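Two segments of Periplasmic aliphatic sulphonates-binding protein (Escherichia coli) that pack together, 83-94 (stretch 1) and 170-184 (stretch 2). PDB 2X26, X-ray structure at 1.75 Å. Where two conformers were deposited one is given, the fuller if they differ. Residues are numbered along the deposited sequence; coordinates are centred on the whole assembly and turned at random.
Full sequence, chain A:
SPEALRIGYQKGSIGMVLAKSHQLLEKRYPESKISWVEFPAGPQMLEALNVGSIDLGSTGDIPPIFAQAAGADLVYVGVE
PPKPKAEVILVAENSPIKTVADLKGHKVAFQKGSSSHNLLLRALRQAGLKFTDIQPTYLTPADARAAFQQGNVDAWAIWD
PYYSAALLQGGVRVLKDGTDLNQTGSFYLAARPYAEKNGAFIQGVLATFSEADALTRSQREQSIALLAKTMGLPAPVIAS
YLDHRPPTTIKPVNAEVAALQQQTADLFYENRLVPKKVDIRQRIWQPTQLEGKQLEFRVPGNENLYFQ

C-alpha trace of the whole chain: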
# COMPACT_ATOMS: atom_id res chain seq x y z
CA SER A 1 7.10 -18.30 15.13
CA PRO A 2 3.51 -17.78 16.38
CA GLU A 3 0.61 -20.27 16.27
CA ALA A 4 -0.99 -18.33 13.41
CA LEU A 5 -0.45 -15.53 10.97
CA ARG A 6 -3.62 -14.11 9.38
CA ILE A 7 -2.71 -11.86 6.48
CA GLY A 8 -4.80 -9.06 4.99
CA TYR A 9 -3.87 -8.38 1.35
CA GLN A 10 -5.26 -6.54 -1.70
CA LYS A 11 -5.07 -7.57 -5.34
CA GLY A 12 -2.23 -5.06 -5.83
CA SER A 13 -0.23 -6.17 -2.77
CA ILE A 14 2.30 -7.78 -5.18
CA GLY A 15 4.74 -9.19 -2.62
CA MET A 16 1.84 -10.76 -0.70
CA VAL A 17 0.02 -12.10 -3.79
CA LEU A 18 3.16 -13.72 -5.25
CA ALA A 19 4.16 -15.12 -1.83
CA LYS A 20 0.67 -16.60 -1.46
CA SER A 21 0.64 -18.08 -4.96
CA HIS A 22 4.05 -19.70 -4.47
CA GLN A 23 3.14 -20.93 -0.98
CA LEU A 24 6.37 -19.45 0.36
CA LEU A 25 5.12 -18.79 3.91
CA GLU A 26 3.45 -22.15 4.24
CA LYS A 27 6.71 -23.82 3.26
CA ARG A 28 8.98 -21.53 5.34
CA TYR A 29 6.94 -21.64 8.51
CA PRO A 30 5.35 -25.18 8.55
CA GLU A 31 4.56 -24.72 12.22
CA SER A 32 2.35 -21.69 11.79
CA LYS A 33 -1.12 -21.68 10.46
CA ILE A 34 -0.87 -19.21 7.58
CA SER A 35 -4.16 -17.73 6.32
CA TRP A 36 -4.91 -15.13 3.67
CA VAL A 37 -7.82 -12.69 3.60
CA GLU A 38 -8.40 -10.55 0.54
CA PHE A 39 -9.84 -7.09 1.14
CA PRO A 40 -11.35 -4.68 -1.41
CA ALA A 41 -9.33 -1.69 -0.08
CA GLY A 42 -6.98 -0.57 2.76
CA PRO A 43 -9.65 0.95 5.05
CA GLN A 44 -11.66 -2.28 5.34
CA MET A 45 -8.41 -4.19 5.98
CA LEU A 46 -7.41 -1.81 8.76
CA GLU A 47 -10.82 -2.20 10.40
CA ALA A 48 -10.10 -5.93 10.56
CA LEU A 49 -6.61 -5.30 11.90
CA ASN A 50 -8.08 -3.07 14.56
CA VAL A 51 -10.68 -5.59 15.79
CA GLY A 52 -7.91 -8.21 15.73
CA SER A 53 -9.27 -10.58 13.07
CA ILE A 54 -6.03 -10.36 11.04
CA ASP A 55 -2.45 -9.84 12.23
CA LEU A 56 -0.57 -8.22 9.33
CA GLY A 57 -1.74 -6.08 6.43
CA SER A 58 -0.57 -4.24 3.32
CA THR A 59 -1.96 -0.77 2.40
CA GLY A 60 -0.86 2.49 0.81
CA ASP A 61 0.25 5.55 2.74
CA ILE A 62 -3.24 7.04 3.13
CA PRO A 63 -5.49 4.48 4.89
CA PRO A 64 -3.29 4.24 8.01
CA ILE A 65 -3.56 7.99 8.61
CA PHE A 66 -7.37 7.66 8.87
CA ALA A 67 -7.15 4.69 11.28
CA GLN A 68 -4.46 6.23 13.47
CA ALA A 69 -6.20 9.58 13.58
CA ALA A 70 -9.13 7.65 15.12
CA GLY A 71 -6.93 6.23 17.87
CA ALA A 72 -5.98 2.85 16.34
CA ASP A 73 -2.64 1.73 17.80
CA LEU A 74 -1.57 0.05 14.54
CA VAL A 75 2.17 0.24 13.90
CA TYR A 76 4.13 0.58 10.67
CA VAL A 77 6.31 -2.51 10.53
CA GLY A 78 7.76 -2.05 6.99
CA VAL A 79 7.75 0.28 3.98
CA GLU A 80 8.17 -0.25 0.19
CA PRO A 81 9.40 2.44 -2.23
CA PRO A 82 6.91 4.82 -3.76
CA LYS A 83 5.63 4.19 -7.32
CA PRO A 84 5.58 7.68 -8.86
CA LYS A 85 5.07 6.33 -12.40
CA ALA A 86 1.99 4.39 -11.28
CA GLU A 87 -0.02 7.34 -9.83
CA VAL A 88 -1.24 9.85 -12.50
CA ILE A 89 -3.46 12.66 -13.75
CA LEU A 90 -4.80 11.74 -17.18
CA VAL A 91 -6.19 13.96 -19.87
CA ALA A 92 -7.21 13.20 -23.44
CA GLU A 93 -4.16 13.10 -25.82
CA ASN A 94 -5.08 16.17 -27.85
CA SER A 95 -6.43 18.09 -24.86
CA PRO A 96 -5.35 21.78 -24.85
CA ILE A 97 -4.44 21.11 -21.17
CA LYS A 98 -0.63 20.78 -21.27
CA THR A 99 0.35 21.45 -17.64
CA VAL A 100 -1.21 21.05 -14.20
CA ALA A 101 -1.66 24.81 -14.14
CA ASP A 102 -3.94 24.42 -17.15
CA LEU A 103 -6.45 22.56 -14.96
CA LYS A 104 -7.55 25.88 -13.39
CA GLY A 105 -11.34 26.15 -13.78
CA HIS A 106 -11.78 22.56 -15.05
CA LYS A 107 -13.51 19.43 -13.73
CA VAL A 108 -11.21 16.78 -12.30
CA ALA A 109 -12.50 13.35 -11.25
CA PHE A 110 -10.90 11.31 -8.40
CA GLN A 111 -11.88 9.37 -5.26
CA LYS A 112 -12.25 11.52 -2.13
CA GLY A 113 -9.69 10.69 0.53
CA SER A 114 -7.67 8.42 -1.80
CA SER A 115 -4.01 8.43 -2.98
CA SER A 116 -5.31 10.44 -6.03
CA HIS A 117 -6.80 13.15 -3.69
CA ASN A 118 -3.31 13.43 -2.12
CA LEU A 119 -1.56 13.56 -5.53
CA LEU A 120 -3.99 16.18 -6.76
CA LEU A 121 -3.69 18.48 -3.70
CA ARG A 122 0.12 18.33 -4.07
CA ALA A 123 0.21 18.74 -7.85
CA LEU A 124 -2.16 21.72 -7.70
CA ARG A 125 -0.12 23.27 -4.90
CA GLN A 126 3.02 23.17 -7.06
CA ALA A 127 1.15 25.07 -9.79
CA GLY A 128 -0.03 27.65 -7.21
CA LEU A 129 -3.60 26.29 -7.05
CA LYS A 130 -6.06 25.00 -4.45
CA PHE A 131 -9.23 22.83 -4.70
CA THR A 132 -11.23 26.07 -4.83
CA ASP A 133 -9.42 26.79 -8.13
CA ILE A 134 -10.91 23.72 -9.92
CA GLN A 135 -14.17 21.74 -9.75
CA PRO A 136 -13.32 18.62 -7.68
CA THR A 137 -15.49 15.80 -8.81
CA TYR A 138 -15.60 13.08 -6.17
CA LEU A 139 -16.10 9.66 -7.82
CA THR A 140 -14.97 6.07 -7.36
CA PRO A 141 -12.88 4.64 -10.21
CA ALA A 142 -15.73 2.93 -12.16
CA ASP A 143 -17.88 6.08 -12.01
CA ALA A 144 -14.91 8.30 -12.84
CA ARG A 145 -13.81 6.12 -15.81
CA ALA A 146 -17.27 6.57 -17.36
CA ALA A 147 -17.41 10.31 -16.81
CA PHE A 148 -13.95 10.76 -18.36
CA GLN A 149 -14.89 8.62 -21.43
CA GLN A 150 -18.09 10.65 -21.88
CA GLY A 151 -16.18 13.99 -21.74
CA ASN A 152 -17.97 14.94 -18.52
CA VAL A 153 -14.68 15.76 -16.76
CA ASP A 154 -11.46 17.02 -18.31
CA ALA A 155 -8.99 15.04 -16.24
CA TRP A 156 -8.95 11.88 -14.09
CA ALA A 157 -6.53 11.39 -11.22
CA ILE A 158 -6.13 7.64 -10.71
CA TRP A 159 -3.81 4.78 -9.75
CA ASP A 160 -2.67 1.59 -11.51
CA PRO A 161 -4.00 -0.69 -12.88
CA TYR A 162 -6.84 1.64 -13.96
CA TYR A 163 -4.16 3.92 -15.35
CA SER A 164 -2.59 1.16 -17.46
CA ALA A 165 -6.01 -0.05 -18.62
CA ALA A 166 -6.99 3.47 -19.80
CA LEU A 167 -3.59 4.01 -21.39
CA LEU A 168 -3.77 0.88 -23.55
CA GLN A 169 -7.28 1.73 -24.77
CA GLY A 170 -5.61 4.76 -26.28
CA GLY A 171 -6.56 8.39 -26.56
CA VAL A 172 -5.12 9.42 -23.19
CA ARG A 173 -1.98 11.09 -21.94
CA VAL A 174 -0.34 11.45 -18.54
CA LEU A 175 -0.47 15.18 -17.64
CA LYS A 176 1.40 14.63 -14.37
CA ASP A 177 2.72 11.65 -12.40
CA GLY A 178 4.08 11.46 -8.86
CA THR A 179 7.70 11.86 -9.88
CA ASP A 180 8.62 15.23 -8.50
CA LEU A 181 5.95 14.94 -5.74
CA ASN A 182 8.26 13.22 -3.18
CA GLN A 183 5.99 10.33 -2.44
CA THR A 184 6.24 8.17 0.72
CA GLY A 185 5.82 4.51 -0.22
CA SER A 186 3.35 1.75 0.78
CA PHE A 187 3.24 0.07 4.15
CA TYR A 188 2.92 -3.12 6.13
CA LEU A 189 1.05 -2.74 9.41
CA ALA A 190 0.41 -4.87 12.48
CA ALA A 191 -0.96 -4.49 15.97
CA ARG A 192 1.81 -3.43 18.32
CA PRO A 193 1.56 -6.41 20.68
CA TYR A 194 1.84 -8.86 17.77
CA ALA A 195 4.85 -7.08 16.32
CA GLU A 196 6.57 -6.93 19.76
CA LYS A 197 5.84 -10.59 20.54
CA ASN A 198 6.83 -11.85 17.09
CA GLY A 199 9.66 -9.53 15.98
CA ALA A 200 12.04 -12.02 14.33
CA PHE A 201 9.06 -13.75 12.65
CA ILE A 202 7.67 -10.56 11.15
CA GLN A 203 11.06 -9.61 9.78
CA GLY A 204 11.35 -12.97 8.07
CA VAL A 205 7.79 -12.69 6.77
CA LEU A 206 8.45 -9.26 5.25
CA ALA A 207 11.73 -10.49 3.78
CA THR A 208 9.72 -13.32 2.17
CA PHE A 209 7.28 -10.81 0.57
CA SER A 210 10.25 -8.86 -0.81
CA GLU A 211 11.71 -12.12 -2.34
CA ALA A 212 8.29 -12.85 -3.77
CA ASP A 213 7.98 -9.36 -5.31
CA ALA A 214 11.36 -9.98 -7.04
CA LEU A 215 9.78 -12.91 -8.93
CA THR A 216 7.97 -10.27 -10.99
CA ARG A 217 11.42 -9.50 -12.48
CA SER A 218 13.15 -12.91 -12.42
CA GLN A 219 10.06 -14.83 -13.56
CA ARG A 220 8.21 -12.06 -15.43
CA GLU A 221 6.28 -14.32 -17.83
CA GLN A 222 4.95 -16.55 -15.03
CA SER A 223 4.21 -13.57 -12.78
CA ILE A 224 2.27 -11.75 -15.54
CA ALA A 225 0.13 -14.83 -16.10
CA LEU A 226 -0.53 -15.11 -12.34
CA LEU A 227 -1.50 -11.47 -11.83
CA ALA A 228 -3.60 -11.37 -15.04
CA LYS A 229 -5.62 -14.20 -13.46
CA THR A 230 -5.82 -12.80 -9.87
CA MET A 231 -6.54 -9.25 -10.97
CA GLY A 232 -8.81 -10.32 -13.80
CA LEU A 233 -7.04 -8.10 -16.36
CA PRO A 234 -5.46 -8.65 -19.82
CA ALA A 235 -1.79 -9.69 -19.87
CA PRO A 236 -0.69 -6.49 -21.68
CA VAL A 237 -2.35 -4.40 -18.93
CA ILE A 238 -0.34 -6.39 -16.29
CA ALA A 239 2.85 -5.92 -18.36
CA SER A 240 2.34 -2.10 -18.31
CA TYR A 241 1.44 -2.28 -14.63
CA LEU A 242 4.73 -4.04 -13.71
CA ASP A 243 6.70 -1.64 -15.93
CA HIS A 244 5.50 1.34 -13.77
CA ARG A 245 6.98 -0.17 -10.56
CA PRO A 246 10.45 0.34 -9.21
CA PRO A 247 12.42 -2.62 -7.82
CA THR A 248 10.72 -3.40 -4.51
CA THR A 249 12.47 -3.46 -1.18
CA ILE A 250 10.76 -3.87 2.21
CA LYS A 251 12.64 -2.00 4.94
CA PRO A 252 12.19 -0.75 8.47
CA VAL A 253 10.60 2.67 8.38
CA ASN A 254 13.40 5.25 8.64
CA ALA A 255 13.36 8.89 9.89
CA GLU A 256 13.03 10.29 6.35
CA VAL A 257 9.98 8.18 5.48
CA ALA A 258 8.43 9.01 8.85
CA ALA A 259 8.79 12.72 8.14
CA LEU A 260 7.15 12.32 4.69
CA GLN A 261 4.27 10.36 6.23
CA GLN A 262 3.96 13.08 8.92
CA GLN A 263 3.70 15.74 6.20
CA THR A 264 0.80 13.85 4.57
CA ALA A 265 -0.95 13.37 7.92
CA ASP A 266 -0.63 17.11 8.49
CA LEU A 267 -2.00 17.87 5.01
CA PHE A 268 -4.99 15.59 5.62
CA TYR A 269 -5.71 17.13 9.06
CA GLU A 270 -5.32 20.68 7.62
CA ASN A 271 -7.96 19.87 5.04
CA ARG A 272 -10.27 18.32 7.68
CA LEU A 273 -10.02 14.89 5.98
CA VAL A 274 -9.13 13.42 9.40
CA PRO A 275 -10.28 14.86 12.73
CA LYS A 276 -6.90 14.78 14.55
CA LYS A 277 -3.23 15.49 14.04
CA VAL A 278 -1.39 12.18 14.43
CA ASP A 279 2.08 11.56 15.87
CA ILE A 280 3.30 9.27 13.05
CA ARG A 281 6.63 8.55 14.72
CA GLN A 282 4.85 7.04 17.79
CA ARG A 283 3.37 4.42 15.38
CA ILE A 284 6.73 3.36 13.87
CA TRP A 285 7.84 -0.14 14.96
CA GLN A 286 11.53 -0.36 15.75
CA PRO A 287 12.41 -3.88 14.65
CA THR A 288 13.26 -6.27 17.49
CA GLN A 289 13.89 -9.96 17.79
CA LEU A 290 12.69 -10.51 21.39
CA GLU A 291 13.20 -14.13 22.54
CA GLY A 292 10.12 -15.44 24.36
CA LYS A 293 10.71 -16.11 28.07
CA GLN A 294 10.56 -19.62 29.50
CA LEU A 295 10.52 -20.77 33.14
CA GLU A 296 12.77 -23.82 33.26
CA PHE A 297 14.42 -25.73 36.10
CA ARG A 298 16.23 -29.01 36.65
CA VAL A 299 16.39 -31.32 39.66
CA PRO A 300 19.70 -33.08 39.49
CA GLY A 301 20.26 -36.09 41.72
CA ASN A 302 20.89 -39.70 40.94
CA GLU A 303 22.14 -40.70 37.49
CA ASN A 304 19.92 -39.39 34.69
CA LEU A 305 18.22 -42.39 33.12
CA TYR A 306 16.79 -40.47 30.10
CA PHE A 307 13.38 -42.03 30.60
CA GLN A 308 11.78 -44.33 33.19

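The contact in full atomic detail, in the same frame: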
# COMPACT_ATOMS: atom_id res chain seq x y z
N LYS A 83 5.77 4.53 -5.90
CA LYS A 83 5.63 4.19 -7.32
C LYS A 83 5.17 5.43 -8.04
O LYS A 83 4.01 5.50 -8.46
CB LYS A 83 4.58 3.08 -7.51
CG LYS A 83 4.89 1.75 -6.80
CD LYS A 83 3.96 0.58 -7.32
CE LYS A 83 2.47 0.96 -7.57
NZ LYS A 83 1.65 0.06 -8.56
N PRO A 84 6.08 6.40 -8.26
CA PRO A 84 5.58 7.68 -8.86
C PRO A 84 5.03 7.55 -10.28
O PRO A 84 4.12 8.30 -10.63
CB PRO A 84 6.81 8.57 -8.85
CG PRO A 84 8.01 7.65 -8.79
CD PRO A 84 7.51 6.46 -7.94
N LYS A 85 5.51 6.56 -11.03
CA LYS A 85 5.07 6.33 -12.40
C LYS A 85 3.74 5.59 -12.52
O LYS A 85 3.21 5.46 -13.61
CB LYS A 85 6.13 5.54 -13.17
CG LYS A 85 7.42 6.37 -13.34
CD LYS A 85 8.58 5.52 -13.87
CE LYS A 85 9.54 6.40 -14.72
NZ LYS A 85 10.92 5.85 -14.95
N ALA A 86 3.22 5.15 -11.37
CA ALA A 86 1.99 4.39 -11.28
C ALA A 86 0.80 5.23 -10.79
O ALA A 86 -0.33 4.77 -10.72
CB ALA A 86 2.26 3.23 -10.31
N GLU A 87 1.04 6.49 -10.41
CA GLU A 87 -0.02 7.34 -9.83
C GLU A 87 -0.08 8.60 -10.72
O GLU A 87 0.87 9.32 -10.78
CB GLU A 87 0.38 7.65 -8.38
CG GLU A 87 -0.65 8.41 -7.54
CD GLU A 87 -1.59 7.43 -6.79
OE1 GLU A 87 -1.05 6.46 -6.21
OE2 GLU A 87 -2.81 7.66 -6.80
N VAL A 88 -1.19 8.85 -11.41
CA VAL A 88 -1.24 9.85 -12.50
C VAL A 88 -2.47 10.76 -12.55
O VAL A 88 -3.52 10.44 -11.98
CB VAL A 88 -1.12 9.13 -13.86
CG1 VAL A 88 0.18 8.31 -13.93
CG2 VAL A 88 -2.39 8.22 -14.11
N ILE A 89 -2.33 11.90 -13.24
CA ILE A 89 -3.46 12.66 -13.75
C ILE A 89 -3.50 12.47 -15.27
O ILE A 89 -2.49 12.75 -15.96
CB ILE A 89 -3.30 14.16 -13.41
CG1 ILE A 89 -3.19 14.36 -11.90
CG2 ILE A 89 -4.47 15.00 -14.01
CD1 ILE A 89 -2.91 15.86 -11.47
N LEU A 90 -4.62 11.96 -15.76
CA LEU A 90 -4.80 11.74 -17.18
C LEU A 90 -5.67 12.77 -17.81
O LEU A 90 -6.67 13.19 -17.23
CB LEU A 90 -5.51 10.41 -17.41
CG LEU A 90 -4.80 9.13 -17.01
CD1 LEU A 90 -5.80 7.99 -17.14
CD2 LEU A 90 -3.54 8.86 -17.91
N VAL A 91 -5.32 13.13 -19.03
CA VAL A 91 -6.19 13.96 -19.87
C VAL A 91 -6.27 13.29 -21.20
O VAL A 91 -5.50 12.37 -21.44
CB VAL A 91 -5.66 15.41 -20.04
CG1 VAL A 91 -5.63 16.11 -18.67
CG2 VAL A 91 -4.20 15.39 -20.61
N ALA A 92 -7.17 13.74 -22.07
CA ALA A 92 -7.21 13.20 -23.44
C ALA A 92 -5.96 13.62 -24.20
O ALA A 92 -5.47 14.74 -23.97
CB ALA A 92 -8.51 13.68 -24.17
N GLU A 93 -5.41 12.77 -25.09
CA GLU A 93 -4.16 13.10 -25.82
C GLU A 93 -4.06 14.53 -26.37
O GLU A 93 -3.06 15.26 -26.13
CB GLU A 93 -3.95 12.12 -26.98
CG GLU A 93 -3.55 10.75 -26.51
CD GLU A 93 -3.40 9.75 -27.65
OE1 GLU A 93 -4.25 9.75 -28.57
OE2 GLU A 93 -2.44 8.95 -27.60
N ASN A 94 -5.08 14.91 -27.15
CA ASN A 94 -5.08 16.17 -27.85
C ASN A 94 -5.76 17.29 -27.06
O ASN A 94 -6.05 18.36 -27.60
CB ASN A 94 -5.65 15.98 -29.27
CG ASN A 94 -5.24 14.61 -29.89
OD1 ASN A 94 -6.06 13.68 -30.00
ND2 ASN A 94 -3.99 14.51 -30.31
N GLY A 170 -6.05 3.69 -25.41
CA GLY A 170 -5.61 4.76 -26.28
C GLY A 170 -6.37 6.05 -26.05
O GLY A 170 -7.38 6.08 -25.35
N GLY A 171 -5.86 7.12 -26.61
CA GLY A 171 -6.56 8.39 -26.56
C GLY A 171 -6.22 9.25 -25.37
O GLY A 171 -6.63 10.41 -25.32
N VAL A 172 -5.46 8.69 -24.42
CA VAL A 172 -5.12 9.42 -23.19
C VAL A 172 -3.63 9.65 -23.01
O VAL A 172 -2.78 8.96 -23.59
CB VAL A 172 -5.76 8.81 -21.91
CG1 VAL A 172 -7.27 8.72 -22.05
CG2 VAL A 172 -5.13 7.44 -21.57
N ARG A 173 -3.33 10.63 -22.17
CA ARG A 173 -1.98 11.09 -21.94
C ARG A 173 -1.83 11.43 -20.45
O ARG A 173 -2.75 11.95 -19.77
CB ARG A 173 -1.74 12.29 -22.88
CG ARG A 173 -0.90 13.45 -22.38
CD ARG A 173 -0.52 14.38 -23.55
NE ARG A 173 -1.51 15.38 -23.90
CZ ARG A 173 -1.74 16.53 -23.25
NH1 ARG A 173 -1.07 16.85 -22.15
NH2 ARG A 173 -2.68 17.34 -23.69
N VAL A 174 -0.69 11.06 -19.92
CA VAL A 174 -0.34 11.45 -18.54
C VAL A 174 0.02 12.95 -18.53
O VAL A 174 1.01 13.36 -19.14
CB VAL A 174 0.79 10.58 -18.03
CG1 VAL A 174 1.34 11.09 -16.68
CG2 VAL A 174 0.33 9.15 -17.88
N LEU A 175 -0.79 13.76 -17.85
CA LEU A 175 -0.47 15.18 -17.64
C LEU A 175 0.59 15.35 -16.55
O LEU A 175 1.45 16.24 -16.62
CB LEU A 175 -1.73 15.92 -17.21
CG LEU A 175 -1.62 17.43 -16.99
CD1 LEU A 175 -1.48 18.09 -18.30
CD2 LEU A 175 -2.86 17.89 -16.24
N LYS A 176 0.53 14.49 -15.55
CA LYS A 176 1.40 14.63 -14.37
C LYS A 176 1.46 13.28 -13.68
O LYS A 176 0.44 12.65 -13.54
CB LYS A 176 0.78 15.69 -13.45
CG LYS A 176 1.52 15.95 -12.15
CD LYS A 176 2.86 16.50 -12.40
CE LYS A 176 3.43 16.93 -11.04
NZ LYS A 176 4.77 17.48 -11.21
N ASP A 177 2.65 12.83 -13.29
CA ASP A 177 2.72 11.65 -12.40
C ASP A 177 3.35 12.07 -11.08
O ASP A 177 3.57 13.27 -10.83
CB ASP A 177 3.42 10.45 -13.07
CG ASP A 177 4.91 10.67 -13.29
OD1 ASP A 177 5.53 11.58 -12.67
OD2 ASP A 177 5.51 9.90 -14.08
N GLY A 178 3.66 11.10 -10.22
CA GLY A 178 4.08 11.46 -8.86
C GLY A 178 5.55 11.78 -8.72
O GLY A 178 6.05 11.93 -7.57
N THR A 179 6.24 11.89 -9.85
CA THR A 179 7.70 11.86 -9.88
C THR A 179 8.38 12.93 -9.05
O THR A 179 9.33 12.65 -8.29
CB THR A 179 8.26 11.95 -11.33
OG1 THR A 179 8.05 10.69 -11.98
CG2 THR A 179 9.75 12.24 -11.34
N ASP A 180 7.94 14.16 -9.19
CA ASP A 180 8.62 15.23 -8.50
C ASP A 180 7.78 15.62 -7.25
O ASP A 180 7.98 16.70 -6.67
CB ASP A 180 8.92 16.37 -9.49
CG ASP A 180 9.89 15.94 -10.62
OD1 ASP A 180 10.86 15.19 -10.35
OD2 ASP A 180 9.69 16.35 -11.79
N LEU A 181 6.87 14.72 -6.86
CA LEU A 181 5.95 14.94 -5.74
C LEU A 181 6.38 14.31 -4.42
O LEU A 181 5.57 14.29 -3.48
CB LEU A 181 4.49 14.57 -6.10
CG LEU A 181 3.93 15.37 -7.28
CD1 LEU A 181 2.55 14.88 -7.67
CD2 LEU A 181 3.89 16.87 -6.99
N ASN A 182 7.64 13.85 -4.37
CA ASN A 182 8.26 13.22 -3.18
C ASN A 182 7.27 12.37 -2.41
O ASN A 182 6.86 12.66 -1.28
CB ASN A 182 8.97 14.23 -2.26
CG ASN A 182 10.19 14.84 -2.90
OD1 ASN A 182 10.32 14.86 -4.13
ND2 ASN A 182 11.09 15.36 -2.07
N GLN A 183 6.88 11.28 -3.05
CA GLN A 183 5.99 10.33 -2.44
C GLN A 183 6.62 9.46 -1.33
O GLN A 183 7.83 9.32 -1.21
CB GLN A 183 5.37 9.52 -3.55
CG GLN A 183 4.52 10.37 -4.48
CD GLN A 183 3.71 9.51 -5.40
OE1 GLN A 183 4.26 8.62 -6.04
NE2 GLN A 183 2.41 9.75 -5.47
N THR A 184 5.77 8.85 -0.51
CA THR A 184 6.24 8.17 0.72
C THR A 184 6.54 6.67 0.59
O THR A 184 7.55 6.16 1.10
CB THR A 184 5.12 8.33 1.76
OG1 THR A 184 4.96 9.73 1.98
CG2 THR A 184 5.46 7.62 3.11

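What holds the two backbones together? The strand 87-92 runs antiparallel to residues 172-177, and the main chains are joined by a ladder of hydrogen bonds. Val 91 and Arg 173 form a reciprocal pair, Val 91 N to Arg 173 O and Arg 173 N to Val 91 O, both 2.9 Å. Beyond them, Glu 93 N reaches Gly 171 O at 2.7 Å, nearly straight at 172°. Gly 171 has phi/psi of 90/-8, where a CB would be jammed against the preceding carbonyl, so the backbone that presents this acceptor suits glycine.

How does the ladder survive the corner at Leu 175? It shifts register by one residue. Ile 89 N donates to Lys 176 O at 2.9 Å, but Ile 89 O accepts from Leu 175 N at 2.7 Å, so Ile 89 faces two successive residues across a beta bulge. The extra residue turns its side chain toward stretch 1. There Leu 175 CD2 lies 4.0 Å from Ile 89 CG2 and 4.1 Å from Val 91 CG1, packing against both.

Which apolar side chains meet on the face away from Ile 89 and Val 91? Val 88, Leu 90 and Val 174 share it. Val 174 CG2 touches both stretch 1 residues, 4.0 Å from Val 88 CG1 and 3.9 Å from Leu 90 CD2. The end of Leu 90 comes nearer to stretch 2 than its CA-to-CB direction suggests, and its CD2 also approaches Val 172 CG2 at 4.2 Å.

What does the Arg 173 side chain add? It ties down the chain just past the strand. Arg 173 NE donates to Glu 93 O at 2.7 Å and 167°, while a weak bond from Arg 173 NH2 to the same oxygen measures 3.2 Å. Glu 93 O lies near the guanidinium plane, at its edge; Val 91 covers one face, its CG2 3.8 Å from Arg 173 NH1.

How is the opposite end of the contact closed? Gly 178 N donates to Pro 84 O at 2.9 Å, and the proline ring rests against the turn that begins at Gly 178, with Pro 84 CB 3.5 Å from Thr 179 N. From the residue before the turn, Asp 177 OD1 accepts from Thr 179 OG1 at 2.8 Å and from Thr 179 N at 2.9 Å. An ideal CB on Gly 178 would come within 2.6 Å of Gln 183 OE1, so the close fit depends on its bare CA.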